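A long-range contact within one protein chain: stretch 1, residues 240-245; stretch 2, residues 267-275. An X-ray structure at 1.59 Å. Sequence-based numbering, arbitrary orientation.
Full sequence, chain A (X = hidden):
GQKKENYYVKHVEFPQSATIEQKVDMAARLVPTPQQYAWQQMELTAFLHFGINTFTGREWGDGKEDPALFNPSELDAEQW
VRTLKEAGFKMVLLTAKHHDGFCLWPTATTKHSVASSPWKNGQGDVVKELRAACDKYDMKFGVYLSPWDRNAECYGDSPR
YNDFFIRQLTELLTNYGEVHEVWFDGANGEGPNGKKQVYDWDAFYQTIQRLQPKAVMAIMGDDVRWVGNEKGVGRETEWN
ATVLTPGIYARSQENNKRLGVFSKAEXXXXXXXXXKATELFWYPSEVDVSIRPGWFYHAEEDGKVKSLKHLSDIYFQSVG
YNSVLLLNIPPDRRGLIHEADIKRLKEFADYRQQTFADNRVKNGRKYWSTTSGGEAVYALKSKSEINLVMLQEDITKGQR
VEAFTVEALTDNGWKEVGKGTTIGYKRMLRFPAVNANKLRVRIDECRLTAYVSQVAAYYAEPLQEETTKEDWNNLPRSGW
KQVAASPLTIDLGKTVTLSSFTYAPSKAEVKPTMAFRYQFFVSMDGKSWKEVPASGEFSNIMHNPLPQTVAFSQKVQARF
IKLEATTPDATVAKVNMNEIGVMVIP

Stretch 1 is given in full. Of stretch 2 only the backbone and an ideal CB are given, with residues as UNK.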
ATOM      1  N   ASN A 240     -13.985  10.918  -2.068  1.00 16.40           N
ATOM      2  CA  ASN A 240     -13.556  11.544  -0.827  1.00 16.99           C
ATOM      3  C   ASN A 240     -14.591  12.448  -0.233  1.00 17.42           C
ATOM      4  O   ASN A 240     -14.489  12.865   0.922  1.00 18.72           O
ATOM      5  CB  ASN A 240     -12.204  12.185  -1.045  1.00 16.62           C
ATOM      6  CG  ASN A 240     -11.094  11.143  -1.189  1.00 16.67           C
ATOM      7  OD1 ASN A 240     -11.217  10.016  -0.659  1.00 16.82           O
ATOM      8  ND2 ASN A 240     -10.082  11.482  -1.877  1.00 18.30           N
ATOM      9  N   ALA A 241     -15.594  12.794  -1.032  1.00 18.37           N
ATOM     10  CA  ALA A 241     -16.854  13.304  -0.532  1.00 18.60           C
ATOM     11  C   ALA A 241     -17.691  12.026  -0.283  1.00 19.40           C
ATOM     12  O   ALA A 241     -18.203  11.419  -1.219  1.00 19.43           O
ATOM     13  CB  ALA A 241     -17.544  14.216  -1.581  1.00 20.13           C
ATOM     14  N   THR A 242     -17.755  11.594   0.969  1.00 19.28           N
ATOM     15  CA  THR A 242     -18.182  10.250   1.308  1.00 20.02           C
ATOM     16  C   THR A 242     -19.297  10.237   2.346  1.00 20.96           C
ATOM     17  O   THR A 242     -19.429  11.159   3.201  1.00 21.82           O
ATOM     18  CB  THR A 242     -16.975   9.379   1.815  1.00 19.80           C
ATOM     19  OG1 THR A 242     -17.467   8.088   2.136  1.00 20.45           O
ATOM     20  CG2 THR A 242     -16.256   9.996   3.036  1.00 20.42           C
ATOM     21  N   VAL A 243     -20.144   9.228   2.236  1.00 22.05           N
ATOM     22  CA  VAL A 243     -21.199   8.981   3.226  1.00 22.83           C
ATOM     23  C   VAL A 243     -20.659   8.299   4.492  1.00 22.93           C
ATOM     24  O   VAL A 243     -21.393   8.151   5.493  1.00 23.86           O
ATOM     25  CB  VAL A 243     -22.314   8.133   2.623  1.00 23.63           C
ATOM     26  CG1 VAL A 243     -22.889   8.788   1.425  1.00 23.67           C
ATOM     27  CG2 VAL A 243     -21.845   6.713   2.272  1.00 23.52           C
ATOM     28  N   LEU A 244     -19.421   7.776   4.448  1.00 22.22           N
ATOM     29  CA  LEU A 244     -18.860   7.087   5.612  1.00 22.12           C
ATOM     30  C   LEU A 244     -18.644   8.057   6.763  1.00 22.92           C
ATOM     31  O   LEU A 244     -17.925   9.016   6.608  1.00 22.39           O
ATOM     32  CB  LEU A 244     -17.566   6.345   5.261  1.00 21.61           C
ATOM     33  CG  LEU A 244     -17.001   5.425   6.361  1.00 21.50           C
ATOM     34  CD1 LEU A 244     -17.826   4.209   6.624  1.00 22.51           C
ATOM     35  CD2 LEU A 244     -15.513   5.045   5.990  1.00 22.09           C
ATOM     36  N   THR A 245     -19.228   7.758   7.925  1.00 23.25           N
ATOM     37  CA  THR A 245     -19.196   8.646   9.054  1.00 24.45           C
ATOM     38  C   THR A 245     -17.895   8.332   9.806  1.00 23.46           C
ATOM     39  O   THR A 245     -17.665   7.174  10.206  1.00 23.84           O
ATOM     40  CB  THR A 245     -20.411   8.458   9.984  1.00 25.46           C
ATOM     41  OG1 THR A 245     -21.618   8.695   9.272  1.00 27.30           O
ATOM     42  CG2 THR A 245     -20.295   9.422  11.163  1.00 26.95           C
ATOM     43  N   UNK A 267     -18.420   0.796  -2.095  1.00 19.12           N
ATOM     44  CA  UNK A 267     -19.052   2.072  -2.462  1.00 19.57           C
ATOM     45  C   UNK A 267     -19.272   2.921  -1.245  1.00 20.04           C
ATOM     46  O   UNK A 267     -20.084   2.558  -0.369  1.00 20.37           O
ATOM     47  CB  UNK A 267     -20.382   1.842  -3.182  1.00 19.57           C
ATOM     48  N   UNK A 268     -18.570   4.051  -1.199  1.00 18.16           N
ATOM     49  CA  UNK A 268     -18.647   4.980  -0.132  1.00 18.91           C
ATOM     50  C   UNK A 268     -19.155   6.356  -0.572  1.00 19.05           C
ATOM     51  O   UNK A 268     -19.112   7.279   0.230  1.00 20.34           O
ATOM     52  CB  UNK A 268     -17.270   5.104   0.524  1.00 18.91           C
ATOM     53  N   UNK A 269     -19.678   6.491  -1.793  1.00 19.94           N
ATOM     54  CA  UNK A 269     -20.177   7.802  -2.229  1.00 20.00           C
ATOM     55  C   UNK A 269     -20.890   7.948  -3.544  1.00 20.86           C
ATOM     56  O   UNK A 269     -21.052   9.090  -3.962  1.00 20.43           O
ATOM     57  CB  UNK A 269     -18.989   8.765  -2.272  1.00 20.00           C
ATOM     58  N   UNK A 270     -21.322   6.852  -4.181  1.00 20.12           N
ATOM     59  CA  UNK A 270     -22.065   6.974  -5.446  1.00 22.04           C
ATOM     60  C   UNK A 270     -23.401   7.678  -5.216  1.00 22.42           C
ATOM     61  O   UNK A 270     -23.877   7.762  -4.104  1.00 23.07           O
ATOM     62  CB  UNK A 270     -22.297   5.597  -6.071  1.00 22.04           C
ATOM     63  N   UNK A 271     -24.038   8.138  -6.293  1.00 23.09           N
ATOM     64  CA  UNK A 271     -25.355   8.758  -6.124  1.00 24.32           C
ATOM     65  C   UNK A 271     -26.381   7.793  -5.543  1.00 26.27           C
ATOM     66  O   UNK A 271     -27.272   8.199  -4.785  1.00 27.35           O
ATOM     67  CB  UNK A 271     -25.858   9.292  -7.466  1.00 24.32           C
ATOM     68  N   UNK A 272     -26.246   6.524  -5.880  1.00 26.45           N
ATOM     69  CA  UNK A 272     -27.125   5.509  -5.315  1.00 29.54           C
ATOM     70  C   UNK A 272     -27.066   5.529  -3.808  1.00 29.72           C
ATOM     71  O   UNK A 272     -28.113   5.510  -3.146  1.00 30.50           O
ATOM     72  CB  UNK A 272     -26.755   4.119  -5.838  1.00 29.54           C
ATOM     73  N   UNK A 273     -25.870   5.523  -3.238  1.00 27.33           N
ATOM     74  CA  UNK A 273     -25.780   5.485  -1.793  1.00 28.09           C
ATOM     75  C   UNK A 273     -26.135   6.820  -1.123  1.00 29.12           C
ATOM     76  O   UNK A 273     -26.550   6.834   0.039  1.00 28.47           O
ATOM     77  CB  UNK A 273     -24.366   5.066  -1.387  1.00 28.09           C
ATOM     78  N   UNK A 274     -26.015   7.947  -1.841  1.00 28.08           N
ATOM     79  CA  UNK A 274     -26.539   9.230  -1.329  1.00 32.07           C
ATOM     80  C   UNK A 274     -27.989   9.195  -0.936  1.00 35.20           C
ATOM     81  O   UNK A 274     -28.396   9.935  -0.032  1.00 35.13           O
ATOM     82  CB  UNK A 274     -26.351  10.326  -2.380  1.00 32.07           C
ATOM     83  N   UNK A 275     -28.751   8.306  -1.577  1.00 39.53           N
ATOM     84  CA  UNK A 275     -30.210   8.200  -1.357  1.00 44.32           C
ATOM     85  C   UNK A 275     -30.603   8.114   0.105  1.00 44.27           C
ATOM     86  O   UNK A 275     -31.461   8.859   0.533  1.00 42.09           O
ATOM     87  CB  UNK A 275     -30.757   6.971  -2.085  1.00 44.32           C
TER

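Position 267 has nothing of stretch 1 within 5.5 Å of its ideal CB. Its CA-to-CB bond points sideways. The visible atoms set little limit, although the chain turns just after it, and a short acceptor could serve the backbone NH groups that follow. The residue is Asp267. Its OD1 accepts from the backbone N atoms of 269 and 270, which ties the turn together.

Position 268 lies beside stretch 1. Its carbonyl O takes two hydrogen bonds, 2.6 Å from Thr242 OG1 and 3.0 Å from Val243 N. Thr242 CA also lies 3.3 Å from this O, a CA-H...O contact. These bonds use the backbone, so they do not select a side chain. The CA-to-CB bond points sideways, and the ideal CB is 3.4 Å from Thr242 OG1 and 4.9 Å from Leu244 CB. Thr242 OG1 is already occupied: it donates to the carbonyl and accepts from Leu244 N at 3.0 Å. The nearby carbon of Leu244 favours an apolar side chain, such as Leu, Ile or Met. The residue is Leu268, with chi1 m and chi2 t. Its CD2 comes within 4.3 Å of Leu244 CB.

Position 269 is the tightest. Its CA is 4.7 Å from Thr242 CA, the closest CA pair between the stretches. An ideal CB would sit 3.0 Å from Ala241 O, a clash. Phi/psi of -174/14 is also unusual for a residue with a side chain. Glycine is strongly indicated, and the residue is Gly269. Its CA lies 4.2 Å from Ala241 O. A water links the stretches here, donating to Ala241 O at 2.8 Å and to Gly269 O at 2.7 Å.

Position 270 points away from stretch 1 and precedes a short, weakly bonded helix. Ser, Thr, Asp or Asn would suit an N-cap. The residue is Ser270. Its OG accepts from the backbone N of 273, the capping bond. Ser270 OG also donates to Asp267 OD2 at 2.6 Å.

Positions 271 and 272 are out of reach of stretch 1, so many side chains would fit. They are Arg271 and Lys272, and neither touches stretch 1.

Position 273 points toward stretch 1. Its ideal CB is 4.7 Å from Val243 CG2, and no polar group is offered at that approach. Val, Ile, Leu or Met would suit. The residue is Ile273. Its CG2 packs 4.0 Å from Val243 CG2.

Position 274 starts sideways, with its ideal CB 5.4 Å from Val243 CG1. A side chain must extend to make close contact, so Leu or Met is reasonable. The residue is Leu274, whose end comes nearer than its CA-to-CB bond suggests. CD2 reaches 4.0 Å from Val243 CG1, so Val243 meets both 273 and 274.

Position 275 is out of reach, and stretch 1 imposes no choice. The residue is Glu275, which makes no contact with it.

Stretch 2 (267-275) DLGSRKILE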
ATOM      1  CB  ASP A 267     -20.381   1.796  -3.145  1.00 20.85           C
ATOM      2  CG  ASP A 267     -21.134   3.075  -3.577  1.00 22.54           C
ATOM      3  OD1 ASP A 267     -20.544   4.170  -3.556  1.00 22.09           O
ATOM      4  OD2 ASP A 267     -22.343   2.950  -3.905  1.00 23.85           O
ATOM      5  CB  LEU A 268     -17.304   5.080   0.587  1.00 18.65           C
ATOM      6  CG  LEU A 268     -16.800   3.747   1.205  1.00 19.16           C
ATOM      7  CD1 LEU A 268     -15.445   3.945   1.807  1.00 19.43           C
ATOM      8  CD2 LEU A 268     -17.808   3.281   2.290  1.00 20.33           C
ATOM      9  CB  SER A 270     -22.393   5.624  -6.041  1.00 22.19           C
ATOM     10  OG  SER A 270     -23.339   4.963  -5.208  1.00 23.74           O
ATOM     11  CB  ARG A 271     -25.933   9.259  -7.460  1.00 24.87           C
ATOM     12  CG  ARG A 271     -25.119  10.363  -8.073  1.00 24.72           C
ATOM     13  CD  ARG A 271     -25.897  11.005  -9.260  1.00 25.10           C
ATOM     14  NE  ARG A 271     -25.044  11.895 -10.028  1.00 24.06           N
ATOM     15  CZ  ARG A 271     -25.462  12.884 -10.809  1.00 25.07           C
ATOM     16  NH1 ARG A 271     -26.765  13.209 -10.854  1.00 26.42           N
ATOM     17  NH2 ARG A 271     -24.596  13.609 -11.487  1.00 25.63           N
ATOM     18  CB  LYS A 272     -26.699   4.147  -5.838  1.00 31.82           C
ATOM     19  CG  LYS A 272     -27.463   2.930  -5.368  1.00 36.02           C
ATOM     20  CD  LYS A 272     -26.634   1.679  -5.886  1.00 38.92           C
ATOM     21  CE  LYS A 272     -26.768   0.444  -5.063  1.00 43.13           C
ATOM     22  NZ  LYS A 272     -28.116  -0.151  -5.340  1.00 44.43           N
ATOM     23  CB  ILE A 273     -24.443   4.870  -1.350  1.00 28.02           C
ATOM     24  CG1 ILE A 273     -24.568   4.242   0.036  1.00 30.07           C
ATOM     25  CG2 ILE A 273     -23.235   5.843  -1.424  1.00 26.58           C
ATOM     26  CD1 ILE A 273     -23.643   3.009   0.161  1.00 30.54           C
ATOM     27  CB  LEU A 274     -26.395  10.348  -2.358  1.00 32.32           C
ATOM     28  CG  LEU A 274     -24.981  10.829  -2.554  1.00 31.74           C
ATOM     29  CD1 LEU A 274     -24.945  11.950  -3.616  1.00 32.30           C
ATOM     30  CD2 LEU A 274     -24.423  11.337  -1.223  1.00 31.95           C
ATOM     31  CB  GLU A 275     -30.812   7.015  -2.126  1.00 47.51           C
ATOM     32  CG  GLU A 275     -30.784   7.184  -3.685  1.00 50.13           C
ATOM     33  CD  GLU A 275     -31.915   8.041  -4.251  1.00 54.60           C
ATOM     34  OE1 GLU A 275     -32.700   8.638  -3.469  1.00 60.70           O
ATOM     35  OE2 GLU A 275     -32.024   8.130  -5.496  1.00 55.92           O
TER
HETATM   36  O   HOH W   1     -20.596  11.435  -2.668  1.00 21.96           O
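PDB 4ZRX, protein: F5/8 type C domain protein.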